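Local coordinates for protein saframycin Mx1 synthetase B (Legionella pneumophila subsp. pneumophila, PDB 3KXW) that belongs to the AMP-binding family of the ANL clan and holds 5'-O-[(S)-(dodecanoyloxy)(hydroxy)phosphoryl]adenosine in a pocket, at residues Leu193-Lys198 / Pro379-Lys384; Phe200-Met205 / Thr333-Gly338; Val301-Met306 / Tyr345-Leu350; Pro325-Ala330 / Asn449-Thr454. One frame throughout, in Å; residues are numbered along the deposited sequence.

In the fold
Contacts 1 and 2 sit side by side, centres 7 Å apart, because both use helix 189-202; contact 2 is nested inside the chain loop closed by contact 1. Contact 4 lies 12 Å from each by centres and is tied to contact 2 through strands 323-328 and 335-338, antiparallel neighbours in one mixed sheet. Contact 3 is the outlier, its centre 23 Å from that of contact 1 but 13 Å from that of contact 4, where Lys-346 and Glu-450 form a salt bridge. Along the chain, contact 4 crosses each of the other three. Contacts 2, 3 and 4 all supply residues of the 1ZZ pocket, while contact 1 lies beside it.

Contact 1 (Leu193-Lys198 / Pro379-Lys384); sequences LDNLNK and PIQEVK
Lys-198, on helix 189-202, lies along Ile-380 and Gln-381, which link strand 378-379, at the edge of the mixed sheet, to strand 382-386 of the next sheet. Lys-198 CB starts 4.0 Å from Ile-380 CG2, the branch methyl. Lys-198 CG is marginally nearer to Ile-380 CG2 at 3.9 Å, and CD remains close, so one methyl serves three successive methylenes as lysine and isoleucine pass with opposed senses. At Lys-198 CE the partner becomes Gln-381 CG, 4.0 Å away, on a side chain crossing at about a right angle. A bend at the last torsion (chi4 61°) then turns Lys-198 NZ back to its own helix, where it meets Asp-194 OD2 at 2.8 Å on the syn side, 21° out of the carboxylate plane, in a salt bridge. Deeper in, Asn-195 ND2 and Gln-381 NE2 approach to 3.5 Å with their amide planes 68° apart. Both are donors and do not bond each other: Asn-195 ND2 pairs with Ser-408 OG, and Gln-381 OE1 with Ser-406 OG. Helix and turn thus meet directly through carbon, while both amides bond the backbone of Leu-335, Asn-195 OD1 its N and Gln-381 NE2 its O.

Contact 2 (Phe200-Met205 / Thr333-Gly338); sequences FTSFHM and TLLVTG. With 1ZZ (5'-O-[(S)-(dodecanoyloxy)(hydroxy)phosphoryl]adenosine), chain B.
Phe-203 and Leu-335 meet where a Schellman motif ends helix 189-202 beside strand 335-338. The evidence for the motif is a pair of backbone bonds, Met-205 N to Phe-200 O and His-204 N to Thr-201 O, with His-204 at positive phi (51°). The phenyl ring of Phe-203 presents its edge to the strand: Leu-335 CD2 lies in the ring plane, 4.0 Å from Phe-203 CE1. Leu-335 CD2 also rests on Ser-202, 4.1 Å from its CB, and so fits against the last turn of the helix. Ser-202 OG is turned to its own helix, where it pairs with the carbonyl of Lys-198.

Leu-335 divides its two methyls between protein and ligand. Its chi1 of 177° and chi2 of 65° together send CD2 to the helix end and CD1 to 1ZZ C7, 3.8 Å away. Phe-203 does likewise, combining its edge contact with an approach to the acyl chain: Phe-203 CZ comes to 3.4 Å from 1ZZ C3, and the terminal C1 stands above one ring face, offset toward the rim. Beyond the segments, the ring also meets Tyr-324. Leu-334 extends the apolar lining, its CD1 3.5 Å from 1ZZ C11. Phe-203, Met-205, Leu-334 and Leu-335 belong to the ligand pocket, so the helix end and the strand jointly form part of an acyl-chain wall. Strand 335-338 is itself irregular, with a classic beta bulge in which Val-336 and Thr-337 share Tyr-327 as their partner. At the far end of the acyl chain, CE of selenomethionine Met-205 lies 3.7 Å from 1ZZ C1.

Contact 3 (Val301-Met306 / Tyr345-Leu350); sequences VREETM and YKTLTL
The Tyr-345 ring takes Glu-303 OE1 at its edge, in the ring plane, while Met-306, a selenomethionine, comes against it obliquely. Met-306 SE lies 4.3 Å from the Tyr-345 ring centroid and 37° off the ring normal, and the terminal Met-306 CE is 3.3 Å from Tyr-345 CZ, a close fit. A second flat group, the guanidinium of Arg-302 at the N-cap position, is engaged within the helix start: Thr-305 OG1 and Glu-304 OE1 lie in its plane at NH1 and NH2, and NE forms a salt bridge with Glu-499.

Across the contact, Tyr-345 OH donates to Glu-303 OE1 at 2.7 Å, arriving from above the carboxylate plane, 42° out of it. Glu-303 reaches it by a bend at chi2 (69°), and Glu-303 OE1 also lies 3.8 Å from Thr-347 CG2. Glu-303 OE2 forms a salt bridge with Lys-320, which probably helps to stabilise the negative charge. Phe-323, Pro-325 and Val-374 also touch the tyrosine side chain. Beside the tyrosine-carboxylate bond, a Met-aromatic contact joins the start of helix 303-313 to the residues just before strand 347-350.

Contact 4 (Pro325-Ala330 / Asn449-Thr454); sequences PCYGLA and NELYVT. With 1ZZ (5'-O-[(S)-(dodecanoyloxy)(hydroxy)phosphoryl]adenosine), chain B.
Tyr-327 meets Leu-451 and Val-453 where strand 323-328 faces strand 450-456 beside the adenine of 1ZZ. The Tyr-Gly pair here, Tyr-327 and Gly-328, is consistent with the A5 core motif of the ANL family. Leu-451 CD2 makes an off-centre CH-pi contact with the Tyr-327 ring, 4.2 Å from its centroid and 30° off the normal. Val-453 places CG2 3.8 Å from Tyr-327 CD1, and its other methyl, CG1, lies 3.5 Å from 1ZZ C21. With CG1 anti to the backbone N (chi1 -180°), the valine thus serves both the tyrosine and the purine. Tyr-327 likewise faces both the second strand and the purine, its CD1 3.7 Å from 1ZZ N2.

Within segment 325-330 the hydrogen bonds to the ligand come from the backbone. The adenine amino nitrogen N5 of 1ZZ donates to Cys-326 O at 2.9 Å, with an angle of 150° at the hydrogen. Past the strand end, Ala-330 N donates to the phosphate oxygen O3 of 1ZZ at 3.0 Å. Between them, Gly-328 O lies 3.3 Å from the acyl carbon C12 of 1ZZ, a close contact that is not a hydrogen bond. Residues 326-330 thus contact purine, acyl group and phosphate in turn.

In the next shell, Thr-337 of the neighbouring strand 335-338 touches Leu-451, which is itself backbone-bonded to Ser-376 and Gly-377. Outside the two segments, Asp-442 is a side-chain partner of the ligand: its OD2 bonds both Tyr-327 OH and 1ZZ, so one carboxylate oxygen links the phenol to the ligand.

Contact 1 (Leu193-Lys198 / Pro379-Lys384)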
# COMPACT_ATOMS: atom_id res chain seq x y z
N LEU A 193 13.70 -11.44 5.25
CA LEU A 193 14.91 -10.90 5.87
C LEU A 193 15.77 -10.15 4.86
O LEU A 193 16.37 -9.14 5.17
CB LEU A 193 15.72 -12.00 6.56
CG LEU A 193 15.13 -12.67 7.81
CD1 LEU A 193 16.12 -13.77 8.29
CD2 LEU A 193 14.85 -11.65 8.91
N ASP A 194 15.86 -10.65 3.63
CA ASP A 194 16.68 -9.96 2.67
C ASP A 194 16.17 -8.53 2.45
O ASP A 194 16.94 -7.57 2.39
CB ASP A 194 16.66 -10.66 1.32
CG ASP A 194 17.63 -10.03 0.35
OD1 ASP A 194 18.84 -10.22 0.55
OD2 ASP A 194 17.20 -9.33 -0.58
N ASN A 195 14.86 -8.41 2.29
CA ASN A 195 14.30 -7.08 2.03
C ASN A 195 14.34 -6.16 3.23
O ASN A 195 14.62 -4.97 3.09
CB ASN A 195 12.91 -7.14 1.41
CG ASN A 195 12.65 -5.92 0.51
OD1 ASN A 195 11.84 -5.05 0.82
ND2 ASN A 195 13.37 -5.86 -0.60
N LEU A 196 14.05 -6.70 4.41
CA LEU A 196 14.16 -5.92 5.64
C LEU A 196 15.55 -5.33 5.78
O LEU A 196 15.71 -4.23 6.24
CB LEU A 196 13.83 -6.75 6.90
CG LEU A 196 12.42 -7.35 6.98
CD1 LEU A 196 12.18 -8.04 8.30
CD2 LEU A 196 11.29 -6.36 6.63
N ASN A 197 16.57 -6.10 5.42
CA ASN A 197 17.93 -5.59 5.49
C ASN A 197 18.17 -4.50 4.45
O ASN A 197 18.84 -3.49 4.71
CB ASN A 197 18.94 -6.72 5.26
CG ASN A 197 20.38 -6.20 5.18
OD1 ASN A 197 20.88 -5.61 6.15
ND2 ASN A 197 21.03 -6.40 4.05
N LYS A 198 17.63 -4.70 3.26
CA LYS A 198 17.77 -3.70 2.21
C LYS A 198 17.08 -2.39 2.62
O LYS A 198 17.62 -1.31 2.39
CB LYS A 198 17.20 -4.21 0.89
CG LYS A 198 18.14 -5.17 0.18
CD LYS A 198 17.40 -5.86 -0.97
CE LYS A 198 18.37 -6.51 -1.95
NZ LYS A 198 19.22 -7.57 -1.37
N PRO A 379 18.95 1.37 -8.41
CA PRO A 379 18.59 -0.03 -8.16
C PRO A 379 19.20 -0.55 -6.87
O PRO A 379 20.42 -0.47 -6.68
CB PRO A 379 19.22 -0.76 -9.35
CG PRO A 379 19.25 0.27 -10.46
CD PRO A 379 19.55 1.58 -9.74
N ILE A 380 18.36 -1.05 -5.96
CA ILE A 380 18.82 -1.69 -4.74
C ILE A 380 18.79 -3.19 -4.96
O ILE A 380 19.72 -3.88 -4.58
CB ILE A 380 17.96 -1.27 -3.55
CG1 ILE A 380 18.13 0.23 -3.30
CG2 ILE A 380 18.29 -2.11 -2.30
CD1 ILE A 380 17.05 0.85 -2.45
N GLN A 381 17.69 -3.69 -5.54
CA GLN A 381 17.70 -5.01 -6.16
C GLN A 381 18.23 -4.80 -7.57
O GLN A 381 18.15 -3.70 -8.09
CB GLN A 381 16.30 -5.61 -6.21
CG GLN A 381 15.66 -5.74 -4.82
CD GLN A 381 14.40 -6.59 -4.82
OE1 GLN A 381 14.33 -7.64 -5.48
NE2 GLN A 381 13.41 -6.15 -4.07
N GLU A 382 18.77 -5.85 -8.19
CA GLU A 382 19.20 -5.72 -9.58
C GLU A 382 18.01 -5.41 -10.50
O GLU A 382 16.99 -6.12 -10.45
CB GLU A 382 19.92 -6.99 -10.07
CG GLU A 382 20.17 -6.97 -11.61
CD GLU A 382 20.78 -8.27 -12.15
OE1 GLU A 382 21.47 -8.97 -11.38
OE2 GLU A 382 20.58 -8.57 -13.34
N VAL A 383 18.14 -4.38 -11.34
CA VAL A 383 17.07 -3.95 -12.25
C VAL A 383 17.59 -3.95 -13.69
O VAL A 383 18.64 -3.37 -13.97
CB VAL A 383 16.60 -2.51 -11.92
CG1 VAL A 383 15.76 -1.94 -13.07
CG2 VAL A 383 15.84 -2.48 -10.61
N LYS A 384 16.90 -4.64 -14.59
CA LYS A 384 17.18 -4.55 -16.01
C LYS A 384 15.98 -4.01 -16.78
O LYS A 384 14.84 -4.29 -16.43
CB LYS A 384 17.58 -5.92 -16.58
CG LYS A 384 19.01 -6.30 -16.26
CD LYS A 384 19.41 -7.56 -17.00
CE LYS A 384 20.82 -8.01 -16.61
NZ LYS A 384 21.74 -6.86 -16.61

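Contact 2 (Phe200-Met205 / Thr333-Gly338)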
# COMPACT_ATOMS: atom_id res chain seq x y z
N PHE A 200 16.31 -1.35 5.87
CA PHE A 200 17.04 -0.77 7.00
C PHE A 200 18.30 -0.05 6.52
O PHE A 200 18.63 1.06 6.98
CB PHE A 200 17.41 -1.86 8.02
CG PHE A 200 18.00 -1.35 9.30
CD1 PHE A 200 17.19 -1.14 10.41
CD2 PHE A 200 19.36 -1.08 9.40
CE1 PHE A 200 17.74 -0.66 11.61
CE2 PHE A 200 19.91 -0.61 10.59
CZ PHE A 200 19.10 -0.42 11.69
N THR A 201 18.98 -0.66 5.57
CA THR A 201 20.24 -0.13 5.08
C THR A 201 20.04 1.07 4.18
O THR A 201 20.68 2.11 4.37
CB THR A 201 21.01 -1.18 4.31
OG1 THR A 201 21.42 -2.20 5.21
CG2 THR A 201 22.23 -0.57 3.66
N SER A 202 19.15 0.92 3.21
CA SER A 202 18.93 1.95 2.19
C SER A 202 18.35 3.23 2.82
O SER A 202 18.67 4.33 2.39
CB SER A 202 18.04 1.43 1.06
OG SER A 202 18.67 0.35 0.36
N PHE A 203 17.52 3.06 3.86
CA PHE A 203 16.92 4.18 4.58
C PHE A 203 17.84 4.77 5.66
O PHE A 203 17.42 5.64 6.42
CB PHE A 203 15.55 3.80 5.20
CG PHE A 203 14.40 3.85 4.21
CD1 PHE A 203 14.37 2.99 3.11
CD2 PHE A 203 13.36 4.76 4.38
CE1 PHE A 203 13.31 3.04 2.16
CE2 PHE A 203 12.29 4.81 3.45
CZ PHE A 203 12.29 3.95 2.35
N HIS A 204 19.08 4.30 5.73
CA HIS A 204 20.03 4.81 6.72
C HIS A 204 19.45 4.81 8.13
O HIS A 204 19.61 5.78 8.87
CB HIS A 204 20.47 6.23 6.35
CG HIS A 204 21.41 6.31 5.19
ND1 HIS A 204 21.41 5.41 4.15
CD2 HIS A 204 22.37 7.22 4.89
CE1 HIS A 204 22.34 5.74 3.27
NE2 HIS A 204 22.93 6.84 3.69
N MSE A 205 18.77 3.73 8.51
CA MSE A 205 18.19 3.63 9.84
C MSE A 205 19.28 3.47 10.88
O MSE A 205 20.34 2.93 10.59
CB MSE A 205 17.24 2.42 9.92
CG MSE A 205 16.09 2.58 8.96
SE MSE A 205 14.60 1.38 9.33
CE MSE A 205 13.54 1.89 7.78
N THR A 333 9.02 -8.66 -2.78
CA THR A 333 8.87 -8.43 -1.36
C THR A 333 8.47 -7.00 -1.09
O THR A 333 7.35 -6.74 -0.66
CB THR A 333 10.13 -8.87 -0.54
OG1 THR A 333 10.35 -10.27 -0.77
CG2 THR A 333 9.89 -8.69 0.90
N LEU A 334 9.36 -6.04 -1.36
CA LEU A 334 8.93 -4.65 -1.29
C LEU A 334 9.87 -3.75 -2.06
O LEU A 334 9.59 -3.40 -3.19
CB LEU A 334 8.79 -4.17 0.15
CG LEU A 334 8.19 -2.75 0.29
CD1 LEU A 334 6.73 -2.74 -0.12
CD2 LEU A 334 8.36 -2.29 1.73
N LEU A 335 10.98 -3.38 -1.44
CA LEU A 335 11.79 -2.26 -1.96
C LEU A 335 12.73 -2.70 -3.08
O LEU A 335 13.53 -3.61 -2.87
CB LEU A 335 12.60 -1.63 -0.82
CG LEU A 335 13.57 -0.51 -1.16
CD1 LEU A 335 12.82 0.74 -1.71
CD2 LEU A 335 14.42 -0.18 0.07
N VAL A 336 12.65 -2.02 -4.23
CA VAL A 336 13.47 -2.34 -5.42
C VAL A 336 14.44 -1.22 -5.75
O VAL A 336 15.62 -1.48 -5.98
CB VAL A 336 12.58 -2.65 -6.66
CG1 VAL A 336 13.41 -2.84 -7.95
CG2 VAL A 336 11.76 -3.91 -6.38
N THR A 337 13.95 0.03 -5.77
CA THR A 337 14.83 1.18 -6.00
C THR A 337 14.58 2.30 -5.00
O THR A 337 13.47 2.47 -4.52
CB THR A 337 14.68 1.78 -7.44
OG1 THR A 337 13.41 2.43 -7.59
CG2 THR A 337 14.79 0.71 -8.49
N GLY A 338 15.63 3.07 -4.71
CA GLY A 338 15.53 4.24 -3.86
C GLY A 338 16.84 4.99 -3.86
O GLY A 338 17.89 4.41 -4.14
P 1ZZ B . 2.15 -3.45 -4.81
C1 1ZZ B . 10.26 2.07 6.04
N1 1ZZ B . 4.45 1.49 -8.21
O1 1ZZ B . 3.38 -0.53 -4.07
C2 1ZZ B . 9.44 2.26 4.76
N2 1ZZ B . 6.06 2.25 -6.86
O2 1ZZ B . 3.25 -2.85 -3.72
C3 1ZZ B . 10.12 1.63 3.54
N3 1ZZ B . 4.65 3.33 -10.07
O3 1ZZ B . 2.48 -4.83 -5.11
C4 1ZZ B . 9.12 1.44 2.39
N4 1ZZ B . 6.35 4.95 -9.52
O4 1ZZ B . 0.68 -3.36 -4.14
C5 1ZZ B . 9.81 1.24 1.02
N5 1ZZ B . 7.73 4.86 -7.64
O5 1ZZ B . 2.11 -2.54 -6.21
C6 1ZZ B . 8.72 1.19 -0.06
O6 1ZZ B . 2.72 -0.22 -7.73
C7 1ZZ B . 9.06 1.16 -1.57
O7 1ZZ B . 3.17 -0.41 -10.60
C8 1ZZ B . 7.91 1.25 -2.60
O8 1ZZ B . 4.17 -2.54 -9.81
C9 1ZZ B . 7.29 -0.14 -2.80
C10 1ZZ B . 5.80 -0.12 -3.19
C11 1ZZ B . 5.25 -1.57 -3.07
C12 1ZZ B . 4.08 -1.74 -4.06
C13 1ZZ B . 3.29 -2.27 -6.94
C14 1ZZ B . 2.99 -1.46 -8.03
C15 1ZZ B . 4.15 -1.41 -9.09
C16 1ZZ B . 3.92 -0.31 -9.79
C17 1ZZ B . 3.52 0.59 -8.73
C18 1ZZ B . 5.20 1.31 -6.98
C19 1ZZ B . 5.89 3.15 -8.04
C20 1ZZ B . 4.98 2.66 -8.84
C21 1ZZ B . 5.26 4.45 -10.39
C22 1ZZ B . 6.65 4.39 -8.47

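Contact 3 (Val301-Met306 / Tyr345-Leu350)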
# COMPACT_ATOMS: atom_id res chain seq x y z
N VAL A 301 4.97 8.94 -8.81
CA VAL A 301 5.47 9.98 -7.93
C VAL A 301 5.49 11.32 -8.69
O VAL A 301 6.06 11.42 -9.79
CB VAL A 301 6.87 9.56 -7.44
CG1 VAL A 301 7.55 10.70 -6.66
CG2 VAL A 301 6.79 8.25 -6.62
N ARG A 302 4.85 12.35 -8.14
CA ARG A 302 4.69 13.62 -8.86
C ARG A 302 5.49 14.78 -8.27
O ARG A 302 5.38 15.06 -7.09
CB ARG A 302 3.21 14.03 -8.94
CG ARG A 302 2.30 12.96 -9.55
CD ARG A 302 0.84 13.37 -9.47
NE ARG A 302 0.47 14.48 -10.36
CZ ARG A 302 0.33 15.75 -9.99
NH1 ARG A 302 0.57 16.13 -8.75
NH2 ARG A 302 -0.04 16.67 -10.88
N GLU A 303 6.28 15.46 -9.10
CA GLU A 303 6.97 16.67 -8.67
C GLU A 303 6.00 17.72 -8.13
O GLU A 303 6.24 18.30 -7.09
CB GLU A 303 7.78 17.28 -9.82
CG GLU A 303 8.21 18.73 -9.54
CD GLU A 303 9.26 18.82 -8.45
OE1 GLU A 303 9.95 17.81 -8.20
OE2 GLU A 303 9.39 19.90 -7.82
N GLU A 304 4.89 17.95 -8.83
CA GLU A 304 3.95 18.98 -8.40
C GLU A 304 3.41 18.70 -6.98
O GLU A 304 3.31 19.61 -6.16
CB GLU A 304 2.81 19.16 -9.42
CG GLU A 304 1.80 20.24 -9.01
CD GLU A 304 0.70 20.46 -10.07
OE1 GLU A 304 0.03 19.48 -10.48
OE2 GLU A 304 0.49 21.62 -10.48
N THR A 305 3.06 17.44 -6.71
CA THR A 305 2.65 17.02 -5.38
C THR A 305 3.67 17.38 -4.32
O THR A 305 3.32 17.92 -3.28
CB THR A 305 2.42 15.50 -5.32
OG1 THR A 305 1.37 15.16 -6.22
CG2 THR A 305 2.06 15.06 -3.90
N MSE A 306 4.93 17.03 -4.56
CA MSE A 306 5.93 17.26 -3.52
C MSE A 306 6.24 18.74 -3.34
O MSE A 306 6.53 19.19 -2.23
CB MSE A 306 7.19 16.44 -3.78
CG MSE A 306 6.90 14.96 -3.63
SE MSE A 306 8.38 13.75 -3.91
CE MSE A 306 8.51 13.94 -5.84
N TYR A 345 16.05 14.52 -4.59
CA TYR A 345 15.72 13.58 -5.65
C TYR A 345 15.86 14.24 -7.03
O TYR A 345 15.69 15.45 -7.18
CB TYR A 345 14.31 12.99 -5.47
CG TYR A 345 13.21 14.02 -5.54
CD1 TYR A 345 12.72 14.46 -6.76
CD2 TYR A 345 12.64 14.55 -4.38
CE1 TYR A 345 11.70 15.41 -6.83
CE2 TYR A 345 11.62 15.48 -4.44
CZ TYR A 345 11.16 15.91 -5.65
OH TYR A 345 10.16 16.86 -5.71
N LYS A 346 16.17 13.43 -8.04
CA LYS A 346 16.35 13.95 -9.39
C LYS A 346 15.07 13.92 -10.21
O LYS A 346 14.18 13.12 -9.97
CB LYS A 346 17.46 13.16 -10.10
CG LYS A 346 18.81 13.23 -9.35
CD LYS A 346 19.87 12.47 -10.12
CE LYS A 346 21.22 12.51 -9.40
NZ LYS A 346 21.18 11.71 -8.13
N THR A 347 14.99 14.82 -11.19
CA THR A 347 13.90 14.82 -12.15
C THR A 347 14.45 14.92 -13.57
O THR A 347 15.59 15.34 -13.78
CB THR A 347 12.85 15.96 -11.89
OG1 THR A 347 13.43 17.24 -12.18
CG2 THR A 347 12.35 15.93 -10.45
N LEU A 348 13.65 14.50 -14.54
CA LEU A 348 13.98 14.71 -15.95
C LEU A 348 12.82 15.37 -16.67
O LEU A 348 11.66 15.17 -16.31
CB LEU A 348 14.30 13.39 -16.63
CG LEU A 348 15.63 12.75 -16.25
CD1 LEU A 348 15.65 11.33 -16.81
CD2 LEU A 348 16.79 13.61 -16.76
N THR A 349 13.13 16.16 -17.69
CA THR A 349 12.09 16.83 -18.45
C THR A 349 11.99 16.18 -19.81
O THR A 349 12.95 16.19 -20.58
CB THR A 349 12.40 18.32 -18.62
OG1 THR A 349 12.59 18.92 -17.33
CG2 THR A 349 11.25 19.00 -19.34
N LEU A 350 10.84 15.59 -20.09
CA LEU A 350 10.64 14.96 -21.38
C LEU A 350 9.84 15.88 -22.29
O LEU A 350 9.01 16.68 -21.83
CB LEU A 350 9.90 13.62 -21.25
CG LEU A 350 10.31 12.58 -20.21
CD1 LEU A 350 10.04 11.17 -20.74
CD2 LEU A 350 11.75 12.73 -19.74

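Contact 4 (Pro325-Ala330 / Asn449-Thr454)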
# COMPACT_ATOMS: atom_id res chain seq x y z
N PRO A 325 11.52 9.40 -3.03
CA PRO A 325 10.82 8.56 -4.00
C PRO A 325 11.43 7.16 -3.97
O PRO A 325 12.63 7.02 -3.80
CB PRO A 325 11.10 9.24 -5.34
CG PRO A 325 11.41 10.66 -4.98
CD PRO A 325 12.12 10.59 -3.65
N CYS A 326 10.60 6.14 -4.12
CA CYS A 326 11.11 4.77 -4.17
C CYS A 326 10.15 3.92 -4.96
O CYS A 326 8.97 4.28 -5.10
CB CYS A 326 11.30 4.19 -2.74
SG CYS A 326 9.95 4.47 -1.58
N TYR A 327 10.63 2.79 -5.45
CA TYR A 327 9.81 1.91 -6.29
C TYR A 327 9.91 0.48 -5.77
O TYR A 327 10.94 0.08 -5.25
CB TYR A 327 10.31 1.97 -7.74
CG TYR A 327 9.84 0.82 -8.61
CD1 TYR A 327 8.58 0.83 -9.19
CD2 TYR A 327 10.66 -0.28 -8.84
CE1 TYR A 327 8.14 -0.23 -10.00
CE2 TYR A 327 10.21 -1.33 -9.64
CZ TYR A 327 8.98 -1.29 -10.22
OH TYR A 327 8.57 -2.35 -11.01
N GLY A 328 8.83 -0.26 -5.89
CA GLY A 328 8.85 -1.68 -5.54
C GLY A 328 7.50 -2.32 -5.80
O GLY A 328 6.57 -1.67 -6.28
N LEU A 329 7.42 -3.61 -5.49
CA LEU A 329 6.18 -4.37 -5.64
C LEU A 329 6.22 -5.63 -4.80
O LEU A 329 7.29 -6.08 -4.41
CB LEU A 329 5.85 -4.71 -7.09
CG LEU A 329 6.80 -5.09 -8.23
CD1 LEU A 329 8.29 -5.28 -7.89
CD2 LEU A 329 6.24 -6.18 -9.16
N ALA A 330 5.05 -6.19 -4.54
CA ALA A 330 4.94 -7.32 -3.61
C ALA A 330 5.74 -8.52 -4.11
O ALA A 330 6.28 -9.27 -3.32
CB ALA A 330 3.50 -7.70 -3.43
N ASN A 449 22.03 5.55 -13.91
CA ASN A 449 21.76 4.56 -12.88
C ASN A 449 20.61 4.92 -11.96
O ASN A 449 20.60 4.52 -10.79
CB ASN A 449 23.02 4.22 -12.08
CG ASN A 449 22.89 2.89 -11.33
OD1 ASN A 449 22.36 1.91 -11.86
ND2 ASN A 449 23.36 2.86 -10.09
N GLU A 450 19.65 5.68 -12.47
CA GLU A 450 18.42 5.88 -11.72
C GLU A 450 17.21 5.47 -12.53
O GLU A 450 17.19 5.64 -13.76
CB GLU A 450 18.33 7.31 -11.20
CG GLU A 450 19.48 7.59 -10.23
CD GLU A 450 19.29 8.81 -9.39
OE1 GLU A 450 18.14 9.27 -9.25
OE2 GLU A 450 20.29 9.29 -8.83
N LEU A 451 16.21 4.93 -11.84
CA LEU A 451 15.06 4.36 -12.53
C LEU A 451 13.95 5.39 -12.61
O LEU A 451 13.53 5.94 -11.59
CB LEU A 451 14.57 3.11 -11.78
CG LEU A 451 13.28 2.54 -12.37
CD1 LEU A 451 13.54 1.96 -13.76
CD2 LEU A 451 12.70 1.50 -11.44
N TYR A 452 13.47 5.62 -13.83
CA TYR A 452 12.34 6.48 -14.11
C TYR A 452 11.17 5.61 -14.57
O TYR A 452 11.21 5.03 -15.64
CB TYR A 452 12.72 7.54 -15.15
CG TYR A 452 13.72 8.52 -14.59
CD1 TYR A 452 13.32 9.73 -14.06
CD2 TYR A 452 15.08 8.21 -14.54
CE1 TYR A 452 14.23 10.62 -13.53
CE2 TYR A 452 16.01 9.09 -14.00
CZ TYR A 452 15.56 10.29 -13.49
OH TYR A 452 16.46 11.19 -12.95
N VAL A 453 10.17 5.46 -13.71
CA VAL A 453 8.99 4.67 -14.05
C VAL A 453 8.06 5.49 -14.95
O VAL A 453 7.72 6.63 -14.64
CB VAL A 453 8.25 4.18 -12.78
CG1 VAL A 453 7.02 3.34 -13.16
CG2 VAL A 453 9.19 3.40 -11.89
N THR A 454 7.66 4.93 -16.09
CA THR A 454 6.86 5.68 -17.05
C THR A 454 5.38 5.25 -17.14
O THR A 454 4.55 6.00 -17.63
CB THR A 454 7.48 5.66 -18.49
OG1 THR A 454 7.67 4.31 -18.92
CG2 THR A 454 8.81 6.38 -18.51
P 1ZZ B . 2.15 -3.45 -4.81
C1 1ZZ B . 10.26 2.07 6.04
N1 1ZZ B . 4.45 1.49 -8.21
O1 1ZZ B . 3.38 -0.53 -4.07
C2 1ZZ B . 9.44 2.26 4.76
N2 1ZZ B . 6.06 2.25 -6.86
O2 1ZZ B . 3.25 -2.85 -3.72
C3 1ZZ B . 10.12 1.63 3.54
N3 1ZZ B . 4.65 3.33 -10.07
O3 1ZZ B . 2.48 -4.83 -5.11
C4 1ZZ B . 9.12 1.44 2.39
N4 1ZZ B . 6.35 4.95 -9.52
O4 1ZZ B . 0.68 -3.36 -4.14
C5 1ZZ B . 9.81 1.24 1.02
N5 1ZZ B . 7.73 4.86 -7.64
O5 1ZZ B . 2.11 -2.54 -6.21
C6 1ZZ B . 8.72 1.19 -0.06
O6 1ZZ B . 2.72 -0.22 -7.73
C7 1ZZ B . 9.06 1.16 -1.57
O7 1ZZ B . 3.17 -0.41 -10.60
C8 1ZZ B . 7.91 1.25 -2.60
O8 1ZZ B . 4.17 -2.54 -9.81
C9 1ZZ B . 7.29 -0.14 -2.80
C10 1ZZ B . 5.80 -0.12 -3.19
C11 1ZZ B . 5.25 -1.57 -3.07
C12 1ZZ B . 4.08 -1.74 -4.06
C13 1ZZ B . 3.29 -2.27 -6.94
C14 1ZZ B . 2.99 -1.46 -8.03
C15 1ZZ B . 4.15 -1.41 -9.09
C16 1ZZ B . 3.92 -0.31 -9.79
C17 1ZZ B . 3.52 0.59 -8.73
C18 1ZZ B . 5.20 1.31 -6.98
C19 1ZZ B . 5.89 3.15 -8.04
C20 1ZZ B . 4.98 2.66 -8.84
C21 1ZZ B . 5.26 4.45 -10.39
C22 1ZZ B . 6.65 4.39 -8.47